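Local structure of polymerase X (2W9M) at residues A[162-167]-A[526-531]; A[399-404]-A[426-431]; A[454-459]-A[492-497]; A[486-491]-A[509-514]. The protein probably extends DNA by adding nucleotides from deoxyribonucleoside triphosphates, as a family X DNA polymerase that also carries a zinc-binding PHP domain. All coordinates share one frame; numbering follows the deposited sequence.

Interaction 1. Residues A[162-167]-A[526-531]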
loop_
_atom_site.group_PDB
_atom_site.type_symbol
_atom_site.label_atom_id
_atom_site.label_comp_id
_atom_site.label_asym_id
_atom_site.label_seq_id
_atom_site.Cartn_x
_atom_site.Cartn_y
_atom_site.Cartn_z
ATOM N N SER A 162 -2.361 2.303 9.984
ATOM C CA SER A 162 -1.532 2.060 8.812
ATOM C C SER A 162 -0.303 2.951 8.886
ATOM O O SER A 162 -0.334 4.000 9.526
ATOM C CB SER A 162 -2.308 2.336 7.516
ATOM O OG SER A 162 -2.535 3.723 7.319
ATOM N N LEU A 163 0.777 2.530 8.237
ATOM C CA LEU A 163 1.997 3.327 8.206
ATOM C C LEU A 163 1.719 4.717 7.645
ATOM O O LEU A 163 2.347 5.693 8.049
ATOM C CB LEU A 163 3.068 2.639 7.363
ATOM C CG LEU A 163 4.385 3.399 7.193
ATOM C CD1 LEU A 163 4.996 3.732 8.551
ATOM C CD2 LEU A 163 5.361 2.597 6.341
ATOM N N ARG A 164 0.773 4.801 6.713
ATOM C CA ARG A 164 0.436 6.069 6.073
ATOM C C ARG A 164 -0.139 7.079 7.067
ATOM O O ARG A 164 0.343 8.202 7.159
ATOM C CB ARG A 164 -0.548 5.849 4.917
ATOM C CG ARG A 164 -0.925 7.127 4.189
ATOM C CD ARG A 164 -2.096 6.933 3.230
ATOM N NE ARG A 164 -1.744 6.132 2.062
ATOM C CZ ARG A 164 -2.233 4.921 1.813
ATOM N NH1 ARG A 164 -3.102 4.372 2.653
ATOM N NH2 ARG A 164 -1.856 4.261 0.725
ATOM N N ALA A 165 -1.168 6.672 7.806
ATOM C CA ALA A 165 -1.797 7.543 8.799
ATOM C C ALA A 165 -0.832 7.954 9.908
ATOM O O ALA A 165 -0.748 9.128 10.260
ATOM C CB ALA A 165 -3.030 6.871 9.394
ATOM N N GLY A 166 -0.109 6.986 10.459
ATOM C CA GLY A 166 0.849 7.265 11.515
ATOM C C GLY A 166 1.943 8.225 11.080
ATOM O O GLY A 166 2.322 9.133 11.815
ATOM N N LEU A 167 2.454 8.024 9.873
ATOM C CA LEU A 167 3.537 8.854 9.356
ATOM C C LEU A 167 3.045 10.259 9.016
ATOM O O LEU A 167 3.718 11.246 9.309
ATOM C CB LEU A 167 4.170 8.196 8.126
ATOM C CG LEU A 167 5.555 8.658 7.669
ATOM C CD1 LEU A 167 6.466 8.877 8.858
ATOM C CD2 LEU A 167 6.162 7.638 6.713
ATOM N N ALA A 526 5.297 5.535 -3.284
ATOM C CA ALA A 526 6.601 4.921 -3.526
ATOM C C ALA A 526 7.462 4.955 -2.269
ATOM O O ALA A 526 8.206 4.019 -1.981
ATOM C CB ALA A 526 7.305 5.625 -4.660
ATOM N N ARG A 527 7.341 6.047 -1.525
ATOM C CA ARG A 527 8.066 6.258 -0.280
ATOM C C ARG A 527 7.839 5.154 0.758
ATOM O O ARG A 527 8.734 4.849 1.542
ATOM C CB ARG A 527 7.678 7.626 0.279
ATOM C CG ARG A 527 7.647 7.759 1.778
ATOM C CD ARG A 527 6.680 8.877 2.159
ATOM N NE ARG A 527 7.114 9.611 3.344
ATOM C CZ ARG A 527 6.363 10.503 3.981
ATOM N NH1 ARG A 527 5.134 10.762 3.550
ATOM N NH2 ARG A 527 6.833 11.130 5.052
ATOM N N TYR A 528 6.653 4.553 0.755
ATOM C CA TYR A 528 6.348 3.466 1.684
ATOM C C TYR A 528 6.961 2.147 1.228
ATOM O O TYR A 528 7.435 1.362 2.046
ATOM C CB TYR A 528 4.834 3.310 1.875
ATOM C CG TYR A 528 4.143 4.586 2.289
ATOM C CD1 TYR A 528 3.228 5.211 1.447
ATOM C CD2 TYR A 528 4.413 5.175 3.518
ATOM C CE1 TYR A 528 2.598 6.383 1.820
ATOM C CE2 TYR A 528 3.787 6.347 3.901
ATOM C CZ TYR A 528 2.879 6.946 3.049
ATOM O OH TYR A 528 2.255 8.112 3.431
ATOM N N GLY A 529 6.939 1.903 -0.077
ATOM C CA GLY A 529 7.575 0.729 -0.643
ATOM C C GLY A 529 9.077 0.766 -0.433
ATOM O O GLY A 529 9.698 -0.249 -0.127
ATOM N N VAL A 530 9.660 1.948 -0.595
ATOM C CA VAL A 530 11.095 2.127 -0.401
ATOM C C VAL A 530 11.521 1.834 1.042
ATOM O O VAL A 530 12.581 1.253 1.269
ATOM C CB VAL A 530 11.550 3.542 -0.813
ATOM C CG1 VAL A 530 12.944 3.828 -0.290
ATOM C CG2 VAL A 530 11.498 3.695 -2.326
ATOM N N MET A 531 10.697 2.227 2.011
ATOM C CA MET A 531 10.991 1.958 3.419
ATOM C C MET A 531 11.055 0.458 3.687
ATOM O O MET A 531 11.870 -0.002 4.485
ATOM C CB MET A 531 9.947 2.604 4.336
ATOM C CG MET A 531 9.851 4.113 4.214
ATOM S SD MET A 531 8.714 4.847 5.413
ATOM C CE MET A 531 9.649 4.660 6.934
#

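Interaction 2. Residues A[399-404]-A[426-431]. With ZN (zinc ion), chain E; ZN (zinc ion), chain D.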
loop_
_atom_site.group_PDB
_atom_site.type_symbol
_atom_site.label_atom_id
_atom_site.label_comp_id
_atom_site.label_asym_id
_atom_site.label_seq_id
_atom_site.Cartn_x
_atom_site.Cartn_y
_atom_site.Cartn_z
ATOM N N GLY A 399 1.491 -1.615 -20.457
ATOM C CA GLY A 399 1.373 -2.898 -19.800
ATOM C C GLY A 399 -0.063 -3.227 -19.458
ATOM O O GLY A 399 -0.994 -2.518 -19.846
ATOM N N SER A 400 -0.239 -4.319 -18.727
ATOM C CA SER A 400 -1.554 -4.717 -18.257
ATOM C C SER A 400 -1.393 -5.540 -16.993
ATOM O O SER A 400 -0.412 -6.264 -16.846
ATOM C CB SER A 400 -2.274 -5.531 -19.334
ATOM O OG SER A 400 -3.463 -6.108 -18.826
ATOM N N GLU A 401 -2.337 -5.420 -16.068
ATOM C CA GLU A 401 -2.345 -6.312 -14.918
ATOM C C GLU A 401 -3.271 -7.478 -15.216
ATOM O O GLU A 401 -4.475 -7.403 -14.976
ATOM C CB GLU A 401 -2.778 -5.601 -13.637
ATOM C CG GLU A 401 -2.586 -6.474 -12.409
ATOM C CD GLU A 401 -3.022 -5.809 -11.128
ATOM O OE1 GLU A 401 -3.451 -4.636 -11.187
ATOM O OE2 GLU A 401 -2.931 -6.468 -10.062
ATOM N N VAL A 402 -2.693 -8.551 -15.747
ATOM C CA VAL A 402 -3.451 -9.706 -16.197
ATOM C C VAL A 402 -3.848 -10.588 -15.019
ATOM O O VAL A 402 -2.995 -11.016 -14.239
ATOM C CB VAL A 402 -2.634 -10.521 -17.208
ATOM C CG1 VAL A 402 -3.425 -11.722 -17.706
ATOM C CG2 VAL A 402 -2.207 -9.634 -18.360
ATOM N N ASP A 403 -5.146 -10.848 -14.892
ATOM C CA ASP A 403 -5.665 -11.676 -13.811
ATOM C C ASP A 403 -5.250 -13.125 -14.042
ATOM O O ASP A 403 -5.235 -13.598 -15.175
ATOM C CB ASP A 403 -7.193 -11.559 -13.741
ATOM C CG ASP A 403 -7.737 -11.745 -12.327
ATOM O OD1 ASP A 403 -7.311 -12.697 -11.631
ATOM O OD2 ASP A 403 -8.604 -10.941 -11.912
ATOM N N ILE A 404 -4.891 -13.814 -12.963
ATOM C CA ILE A 404 -4.562 -15.232 -13.025
ATOM C C ILE A 404 -5.819 -16.051 -12.748
ATOM O O ILE A 404 -6.340 -16.041 -11.631
ATOM C CB ILE A 404 -3.484 -15.596 -11.988
ATOM C CG1 ILE A 404 -2.223 -14.760 -12.217
ATOM C CG2 ILE A 404 -3.166 -17.077 -12.050
ATOM C CD1 ILE A 404 -1.203 -14.867 -11.097
ATOM N N SER A 426 -1.384 -11.173 -11.488
ATOM C CA SER A 426 -1.885 -10.980 -10.133
ATOM C C SER A 426 -3.126 -11.812 -9.863
ATOM O O SER A 426 -3.875 -12.140 -10.783
ATOM C CB SER A 426 -2.221 -9.504 -9.900
ATOM O OG SER A 426 -1.067 -8.689 -10.013
ATOM N N VAL A 427 -3.340 -12.140 -8.594
ATOM C CA VAL A 427 -4.563 -12.795 -8.152
ATOM C C VAL A 427 -5.563 -11.750 -7.663
ATOM O O VAL A 427 -5.220 -10.880 -6.863
ATOM C CB VAL A 427 -4.289 -13.791 -7.006
ATOM C CG1 VAL A 427 -5.564 -14.516 -6.615
ATOM C CG2 VAL A 427 -3.222 -14.787 -7.411
ATOM N N HIS A 428 -6.794 -11.836 -8.155
ATOM C CA HIS A 428 -7.866 -10.939 -7.735
ATOM C C HIS A 428 -9.172 -11.712 -7.536
ATOM O O HIS A 428 -10.253 -11.125 -7.428
ATOM C CB HIS A 428 -8.073 -9.826 -8.765
ATOM C CG HIS A 428 -7.056 -8.730 -8.690
ATOM N ND1 HIS A 428 -6.956 -7.879 -7.610
ATOM C CD2 HIS A 428 -6.110 -8.331 -9.573
ATOM C CE1 HIS A 428 -5.981 -7.013 -7.825
ATOM N NE2 HIS A 428 -5.450 -7.267 -9.007
ATOM N N SER A 429 -9.058 -13.034 -7.490
ATOM C CA SER A 429 -10.205 -13.916 -7.350
ATOM C C SER A 429 -9.765 -15.224 -6.701
ATOM O O SER A 429 -8.582 -15.558 -6.715
ATOM C CB SER A 429 -10.809 -14.206 -8.723
ATOM O OG SER A 429 -9.909 -14.963 -9.517
ATOM N N ASN A 430 -10.721 -15.958 -6.136
ATOM C CA ASN A 430 -10.444 -17.267 -5.546
ATOM C C ASN A 430 -9.410 -17.236 -4.426
ATOM O O ASN A 430 -8.362 -17.872 -4.519
ATOM C CB ASN A 430 -9.988 -18.245 -6.629
ATOM C CG ASN A 430 -11.120 -18.690 -7.523
ATOM O OD1 ASN A 430 -11.291 -18.179 -8.632
ATOM N ND2 ASN A 430 -11.908 -19.646 -7.044
ATOM N N PHE A 431 -9.710 -16.505 -3.361
ATOM C CA PHE A 431 -8.772 -16.381 -2.251
ATOM C C PHE A 431 -8.850 -17.563 -1.289
ATOM O O PHE A 431 -8.040 -17.676 -0.367
ATOM C CB PHE A 431 -9.013 -15.073 -1.493
ATOM C CG PHE A 431 -8.475 -13.858 -2.193
ATOM C CD1 PHE A 431 -8.928 -13.509 -3.454
ATOM C CD2 PHE A 431 -7.520 -13.062 -1.586
ATOM C CE1 PHE A 431 -8.433 -12.390 -4.098
ATOM C CE2 PHE A 431 -7.022 -11.943 -2.226
ATOM C CZ PHE A 431 -7.479 -11.607 -3.483
HETATM ZN ZN ZN E . -3.753 -5.674 -8.284
HETATM ZN ZN ZN D . -2.964 -3.133 -9.618
#

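Interaction 3. Residues A[454-459]-A[492-497]. With ZN (zinc ion), chain E.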
loop_
_atom_site.group_PDB
_atom_site.type_symbol
_atom_site.label_atom_id
_atom_site.label_comp_id
_atom_site.label_asym_id
_atom_site.label_seq_id
_atom_site.Cartn_x
_atom_site.Cartn_y
_atom_site.Cartn_z
ATOM N N LEU A 454 5.420 -10.332 -11.030
ATOM C CA LEU A 454 4.366 -10.875 -10.176
ATOM C C LEU A 454 3.832 -9.795 -9.225
ATOM O O LEU A 454 4.560 -9.317 -8.356
ATOM C CB LEU A 454 4.890 -12.066 -9.363
ATOM C CG LEU A 454 3.975 -12.523 -8.223
ATOM C CD1 LEU A 454 2.637 -13.037 -8.754
ATOM C CD2 LEU A 454 4.646 -13.581 -7.375
ATOM N N GLY A 455 2.566 -9.414 -9.389
ATOM C CA GLY A 455 1.962 -8.394 -8.541
ATOM C C GLY A 455 1.641 -8.885 -7.133
ATOM O O GLY A 455 1.363 -10.067 -6.944
ATOM N N HIS A 456 1.677 -7.972 -6.159
ATOM C CA HIS A 456 1.420 -8.271 -4.740
ATOM C C HIS A 456 1.242 -9.758 -4.415
ATOM O O HIS A 456 0.122 -10.229 -4.220
ATOM C CB HIS A 456 0.209 -7.477 -4.243
ATOM C CG HIS A 456 -0.932 -7.463 -5.204
ATOM N ND1 HIS A 456 -1.770 -8.540 -5.382
ATOM C CD2 HIS A 456 -1.373 -6.502 -6.055
ATOM C CE1 HIS A 456 -2.680 -8.247 -6.296
ATOM N NE2 HIS A 456 -2.457 -7.014 -6.718
ATOM N N ALA A 457 2.356 -10.480 -4.334
ATOM C CA ALA A 457 2.351 -11.945 -4.245
ATOM C C ALA A 457 1.260 -12.579 -3.375
ATOM O O ALA A 457 0.636 -13.565 -3.772
ATOM C CB ALA A 457 3.725 -12.450 -3.807
ATOM N N THR A 458 1.031 -12.011 -2.197
ATOM C CA THR A 458 0.247 -12.680 -1.162
ATOM C C THR A 458 -1.233 -12.293 -1.103
ATOM O O THR A 458 -2.049 -13.021 -0.535
ATOM C CB THR A 458 0.907 -12.467 0.214
ATOM O OG1 THR A 458 1.937 -13.449 0.393
ATOM C CG2 THR A 458 -0.109 -12.583 1.330
ATOM N N GLY A 459 -1.580 -11.154 -1.693
ATOM C CA GLY A 459 -2.959 -10.702 -1.710
ATOM C C GLY A 459 -3.416 -10.118 -0.384
ATOM O O GLY A 459 -4.583 -9.762 -0.217
ATOM N N ALA A 492 0.288 1.463 0.824
ATOM C CA ALA A 492 0.378 1.292 2.279
ATOM C C ALA A 492 -0.513 0.187 2.851
ATOM O O ALA A 492 -0.269 -0.300 3.955
ATOM C CB ALA A 492 0.097 2.615 2.989
ATOM N N ALA A 493 -1.545 -0.206 2.113
ATOM C CA ALA A 493 -2.434 -1.263 2.582
ATOM C C ALA A 493 -1.955 -2.632 2.130
ATOM O O ALA A 493 -2.528 -3.654 2.508
ATOM C CB ALA A 493 -3.849 -1.025 2.116
ATOM N N ARG A 494 -0.903 -2.657 1.325
ATOM C CA ARG A 494 -0.365 -3.927 0.853
ATOM C C ARG A 494 1.029 -4.215 1.407
ATOM O O ARG A 494 1.210 -5.175 2.160
ATOM C CB ARG A 494 -0.372 -3.981 -0.672
ATOM C CG ARG A 494 -1.772 -4.029 -1.264
ATOM C CD ARG A 494 -1.718 -4.113 -2.779
ATOM N NE ARG A 494 -3.043 -4.032 -3.384
ATOM C CZ ARG A 494 -3.903 -5.045 -3.442
ATOM N NH1 ARG A 494 -3.587 -6.222 -2.918
ATOM N NH2 ARG A 494 -5.083 -4.879 -4.021
ATOM N N LEU A 495 2.001 -3.382 1.039
ATOM C CA LEU A 495 3.388 -3.576 1.454
ATOM C C LEU A 495 3.752 -5.053 1.334
ATOM O O LEU A 495 4.133 -5.709 2.305
ATOM C CB LEU A 495 3.598 -3.052 2.874
ATOM C CG LEU A 495 3.181 -1.584 3.020
ATOM C CD1 LEU A 495 3.535 -1.037 4.386
ATOM C CD2 LEU A 495 3.823 -0.750 1.936
ATOM N N ASP A 496 3.635 -5.556 0.113
ATOM C CA ASP A 496 3.674 -6.981 -0.167
ATOM C C ASP A 496 4.179 -7.096 -1.596
ATOM O O ASP A 496 3.607 -6.468 -2.483
ATOM C CB ASP A 496 2.249 -7.526 -0.044
ATOM C CG ASP A 496 2.099 -8.937 -0.574
ATOM O OD1 ASP A 496 0.966 -9.294 -0.966
ATOM O OD2 ASP A 496 3.097 -9.690 -0.593
ATOM N N LEU A 497 5.231 -7.872 -1.859
ATOM C CA LEU A 497 5.920 -8.783 -0.932
ATOM C C LEU A 497 6.414 -8.199 0.397
ATOM O O LEU A 497 7.003 -7.119 0.436
ATOM C CB LEU A 497 7.115 -9.391 -1.670
ATOM C CG LEU A 497 7.864 -10.557 -1.035
ATOM C CD1 LEU A 497 6.985 -11.805 -1.020
ATOM C CD2 LEU A 497 9.169 -10.815 -1.790
HETATM ZN ZN ZN E . -3.753 -5.674 -8.284
#

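Interaction 4. Residues A[486-491]-A[509-514]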
loop_
_atom_site.group_PDB
_atom_site.type_symbol
_atom_site.label_atom_id
_atom_site.label_comp_id
_atom_site.label_asym_id
_atom_site.label_seq_id
_atom_site.Cartn_x
_atom_site.Cartn_y
_atom_site.Cartn_z
ATOM N N VAL A 486 9.683 -9.986 -8.876
ATOM C CA VAL A 486 8.606 -10.001 -7.899
ATOM C C VAL A 486 8.370 -8.599 -7.345
ATOM O O VAL A 486 9.315 -7.860 -7.065
ATOM C CB VAL A 486 8.874 -11.023 -6.766
ATOM C CG1 VAL A 486 10.326 -11.012 -6.375
ATOM C CG2 VAL A 486 7.988 -10.741 -5.560
ATOM N N GLU A 487 7.102 -8.230 -7.209
ATOM C CA GLU A 487 6.742 -6.866 -6.854
ATOM C C GLU A 487 6.736 -6.641 -5.350
ATOM O O GLU A 487 6.284 -7.488 -4.581
ATOM C CB GLU A 487 5.371 -6.518 -7.445
ATOM C CG GLU A 487 4.719 -5.257 -6.883
ATOM C CD GLU A 487 3.436 -4.888 -7.623
ATOM O OE1 GLU A 487 3.536 -4.356 -8.750
ATOM O OE2 GLU A 487 2.330 -5.128 -7.084
ATOM N N ILE A 488 7.264 -5.497 -4.937
ATOM C CA ILE A 488 7.058 -4.999 -3.590
ATOM C C ILE A 488 6.063 -3.857 -3.714
ATOM O O ILE A 488 6.430 -2.728 -4.036
ATOM C CB ILE A 488 8.364 -4.500 -2.952
ATOM C CG1 ILE A 488 9.350 -5.657 -2.773
ATOM C CG2 ILE A 488 8.082 -3.827 -1.618
ATOM C CD1 ILE A 488 10.703 -5.221 -2.260
ATOM N N ASN A 489 4.792 -4.170 -3.490
ATOM C CA ASN A 489 3.721 -3.214 -3.714
ATOM C C ASN A 489 3.776 -2.107 -2.677
ATOM O O ASN A 489 3.606 -2.350 -1.482
ATOM C CB ASN A 489 2.366 -3.925 -3.705
ATOM C CG ASN A 489 1.267 -3.095 -4.329
ATOM O OD1 ASN A 489 0.894 -2.047 -3.807
ATOM N ND2 ASN A 489 0.738 -3.563 -5.452
ATOM N N ALA A 490 4.030 -0.892 -3.145
ATOM C CA ALA A 490 4.243 0.249 -2.263
ATOM C C ALA A 490 2.966 0.802 -1.626
ATOM O O ALA A 490 3.042 1.601 -0.695
ATOM C CB ALA A 490 4.995 1.356 -3.000
ATOM N N ASN A 491 1.799 0.396 -2.122
ATOM C CA ASN A 491 0.546 0.844 -1.513
ATOM C C ASN A 491 0.524 0.472 -0.034
ATOM O O ASN A 491 0.721 -0.689 0.316
ATOM C CB ASN A 491 -0.672 0.266 -2.245
ATOM C CG ASN A 491 -1.995 0.750 -1.660
ATOM O OD1 ASN A 491 -2.438 0.281 -0.611
ATOM N ND2 ASN A 491 -2.633 1.686 -2.345
ATOM N N LEU A 509 16.425 -12.845 -6.261
ATOM C CA LEU A 509 15.390 -12.221 -7.078
ATOM C C LEU A 509 15.729 -10.782 -7.438
ATOM O O LEU A 509 16.490 -10.112 -6.735
ATOM C CB LEU A 509 14.039 -12.253 -6.357
ATOM C CG LEU A 509 13.513 -13.617 -5.915
ATOM C CD1 LEU A 509 12.360 -13.453 -4.932
ATOM C CD2 LEU A 509 13.089 -14.431 -7.119
ATOM N N LYS A 510 15.166 -10.322 -8.551
ATOM C CA LYS A 510 15.104 -8.901 -8.838
ATOM C C LYS A 510 13.728 -8.428 -8.406
ATOM O O LYS A 510 12.743 -9.139 -8.574
ATOM C CB LYS A 510 15.318 -8.633 -10.326
ATOM C CG LYS A 510 16.766 -8.727 -10.766
ATOM C CD LYS A 510 17.022 -7.895 -12.014
ATOM C CE LYS A 510 17.290 -6.435 -11.670
ATOM N NZ LYS A 510 16.198 -5.831 -10.855
ATOM N N PHE A 511 13.652 -7.236 -7.838
ATOM C CA PHE A 511 12.381 -6.744 -7.328
ATOM C C PHE A 511 11.903 -5.524 -8.096
ATOM O O PHE A 511 12.670 -4.884 -8.818
ATOM C CB PHE A 511 12.495 -6.410 -5.841
ATOM C CG PHE A 511 12.922 -7.572 -4.997
ATOM C CD1 PHE A 511 14.263 -7.846 -4.806
ATOM C CD2 PHE A 511 11.980 -8.398 -4.405
ATOM C CE1 PHE A 511 14.662 -8.920 -4.035
ATOM C CE2 PHE A 511 12.370 -9.468 -3.631
ATOM C CZ PHE A 511 13.716 -9.729 -3.445
ATOM N N ALA A 512 10.624 -5.211 -7.935
ATOM C CA ALA A 512 10.065 -3.994 -8.487
ATOM C C ALA A 512 9.256 -3.269 -7.409
ATOM O O ALA A 512 8.291 -3.819 -6.874
ATOM C CB ALA A 512 9.191 -4.319 -9.695
ATOM N N ILE A 513 9.659 -2.048 -7.079
ATOM C CA ILE A 513 8.908 -1.240 -6.126
ATOM C C ILE A 513 7.829 -0.456 -6.862
ATOM O O ILE A 513 8.098 0.592 -7.444
ATOM C CB ILE A 513 9.824 -0.284 -5.337
ATOM C CG1 ILE A 513 10.972 -1.062 -4.695
ATOM C CG2 ILE A 513 9.039 0.446 -4.260
ATOM C CD1 ILE A 513 12.007 -0.179 -4.017
ATOM N N ASN A 514 6.609 -0.982 -6.835
ATOM C CA ASN A 514 5.496 -0.425 -7.605
ATOM C C ASN A 514 4.406 0.154 -6.709
ATOM O O ASN A 514 4.005 -0.469 -5.726
ATOM C CB ASN A 514 4.894 -1.498 -8.514
ATOM C CG ASN A 514 5.914 -2.088 -9.489
ATOM O OD1 ASN A 514 7.010 -1.548 -9.668
ATOM N ND2 ASN A 514 5.552 -3.200 -10.124
#

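Interaction 1. Residues A[162-167]-A[526-531]
Tyr528 spans the gap between two helices and lays its ring among Leu163, Arg164 and Leu167. The axes of helix segments 163-167 and 526-531 stay 11.5 Å apart and are turned by 104°, and long side chains join them. The CG of Tyr528 is anti to its carbonyl carbon (chi1 -54°), and CB points to the other helix. The tight part lies round this ring. Leu167 CD2 sits at the ring edge, near its plane, 3.9 Å from Tyr528 CE2. Leu163 CD2 is also 3.9 Å from Tyr528 CD2. The phenol oxygen presses on aliphatic carbon, with Tyr528 OH 3.4 Å from Arg164 CG. Met531 SD backs both leucines and is 4.0 Å from Leu167 CD2. An alanine in place of Tyr528 would probably open a gap between the helices and leave Arg164 CG without its neighbour.

The looser, partly exposed side is formed by the two arginines. The guanidinium of Arg527 meets Leu167 tip to tip, with Leu167 CD2 over one face. The Arg164 chain bends at chi3, and its NH2 forms a salt bridge with Asp525. No hydrogen bond crosses between the two segments themselves. The contact is a steep helix-helix crossing. It joins helix 163-176 of the polymerase part to helix 526-535, which follows the last strand of the parallel sheet of the PHP domain.

Interaction 2. Residues A[399-404]-A[426-431]
Glu401 reaches His428 at a shared zinc ion through an extended chain, with CG anti to the backbone N (chi1 -171°) and CD anti to CA (chi2 -179°). The CG of His428 is anti to its carbonyl carbon (chi1 -78°). Glu401 OE2 binds zinc E at 2.1 Å. His428 NE2 binds the same ion at 2.4 Å, and His456 is its third protein ligand. Glu401 OE1 binds zinc D at 2.2 Å, beside His332, His334 and Asp516.

The backbones also pair, as in parallel strands, at Asp403 and Ser426. Ser426 N donates to Val402 O, and Ile404 N donates to Ser426 O at 2.9 Å. Ser426 OG also lies 2.9 Å from Glu401 OE2.

Asp403 OD2 packs 3.4 Å from His428 CB. An alanine in place of Asp403 would probably leave a gap beside that CB, where the carboxylate had been. The far nitrogen of the ring, His428 ND1, is hydrogen-bonded to Gly90 O, which, with the zinc bond, fixes the ring. Glu401 thus bridges two zinc ions, one oxygen to each. The shared carboxylate ties their positions together, and the two cations would probably draw charge from it.

Interaction 3. Residues A[454-459]-A[492-497]
Asp496, His456 and Arg494 have the most surface buried here, where two loops meet beside the zinc site of the PHP domain. The loops follow neighbouring strands 453-454 and 485-489 of the parallel sheet.

Asp496 grips the type I beta turn from His456 to Gly459. Its CG is anti to the backbone N (chi1 169°), and the carboxylate faces the turn. Thr458 N donates to Asp496 OD1 at 3.0 Å, on the syn lone pair of that oxygen. Gly459 N adds a weak bond to Asp496 OD1 at 3.2 Å. Thr458 N also has a weak, longer bond to Asp496 OD2. The side chains of Thr458 and Asp496 cross at about a right angle, with Thr458 CB 3.4 Å from Asp496 OD1. The turn is closed within itself by a bond from Gly459 N to His456 O. The peptide bond that follows Asp496 is cis. Next to it, Leu497 CD1 packs on Ala457 CB.

His456 and Arg494 form a flat stack. The guanidinium lies on the imidazole with centres 4.1 Å apart and planes at 16°. Arg494 is extended from CG to NE, and its guanidinium covers one face of the ring. A weak, long ion pair also links Arg494 NE to Asp516 OD2. The stack would probably limit rotation of the His456 ring. Arg494 NH1 sits 3.7 Å above the imidazole plane, over its centre, while His456 NE2 binds zinc E at 2.4 Å.

Interaction 4. Residues A[486-491]-A[509-514]
Glu487 and Asn514 meet on one face of two paired parallel strands, the last pair in the sheet order. Helix 499-505 connects the strands in a beta-alpha-beta crossover. Glu487 has CG anti to the backbone N and an extended chain beyond it. Asn514 ND2 donates to the anti lone pair of Glu487 OE1, at 2.7 Å. The carboxylate and amide planes stand 80° apart. On the other oxygen, Asn489 ND2 meets Glu487 OE2 at 2.8 Å from above the carboxylate plane. Asn489 OD1 accepts from Asn491 N at 3.1 Å, an Asx turn.

The other face is apolar. Val486 turns CG1 between its backbone N and carbonyl carbon (chi1 40°). That branch touches Leu509 CD1 at 3.5 Å and Phe511 CD2 at 3.7 Å. Val486 and Phe511 lie side by side and point the same way. Ile488 CD1 comes up to the same ring atom, Phe511 CD2, at 4.0 Å.

Backbone bonds knit the strands together. Ile488 N donates to Ala512 O, and Ala512 N to Val486 O. Ala490 N closes on Asn514 O at 2.6 Å.

The buried carboxylate of Glu487 has further partners. OE1 is hydrogen-bonded to His332 ND1 and OE2 to His456 N. Asn489 ND2 also bonds to Asp516 OD2. The polar face is consistent with a second shell that positions the zinc ligands His332 and Asp516 and the backbone of His456, and Glu487 would probably polarise the imidazole of His332 toward its metal.

Interactions 2 and 3 meet at zinc E. Glu401 OE2 and His456 NE2 are 3.4 Å apart there as fellow ligands. Interaction 4 adjoins interaction 3, their centres 8 Å apart. Asn489 N and Asp496 O, 2.8 Å apart, probably form a hydrogen bond between these two, in a G1 beta bulge. Interaction 2 does not touch interaction 4, but both lie on the same parallel sheet. Interaction 1 is farther from the zinc ions. Gly529 CA rests 3.6 Å from Ala490 CB of interaction 4, and Arg164 NH2 lies 3.4 Å from Ala492 CB of segment 492-497. The Arg164 side chain is still about 13 Å from a zinc ion.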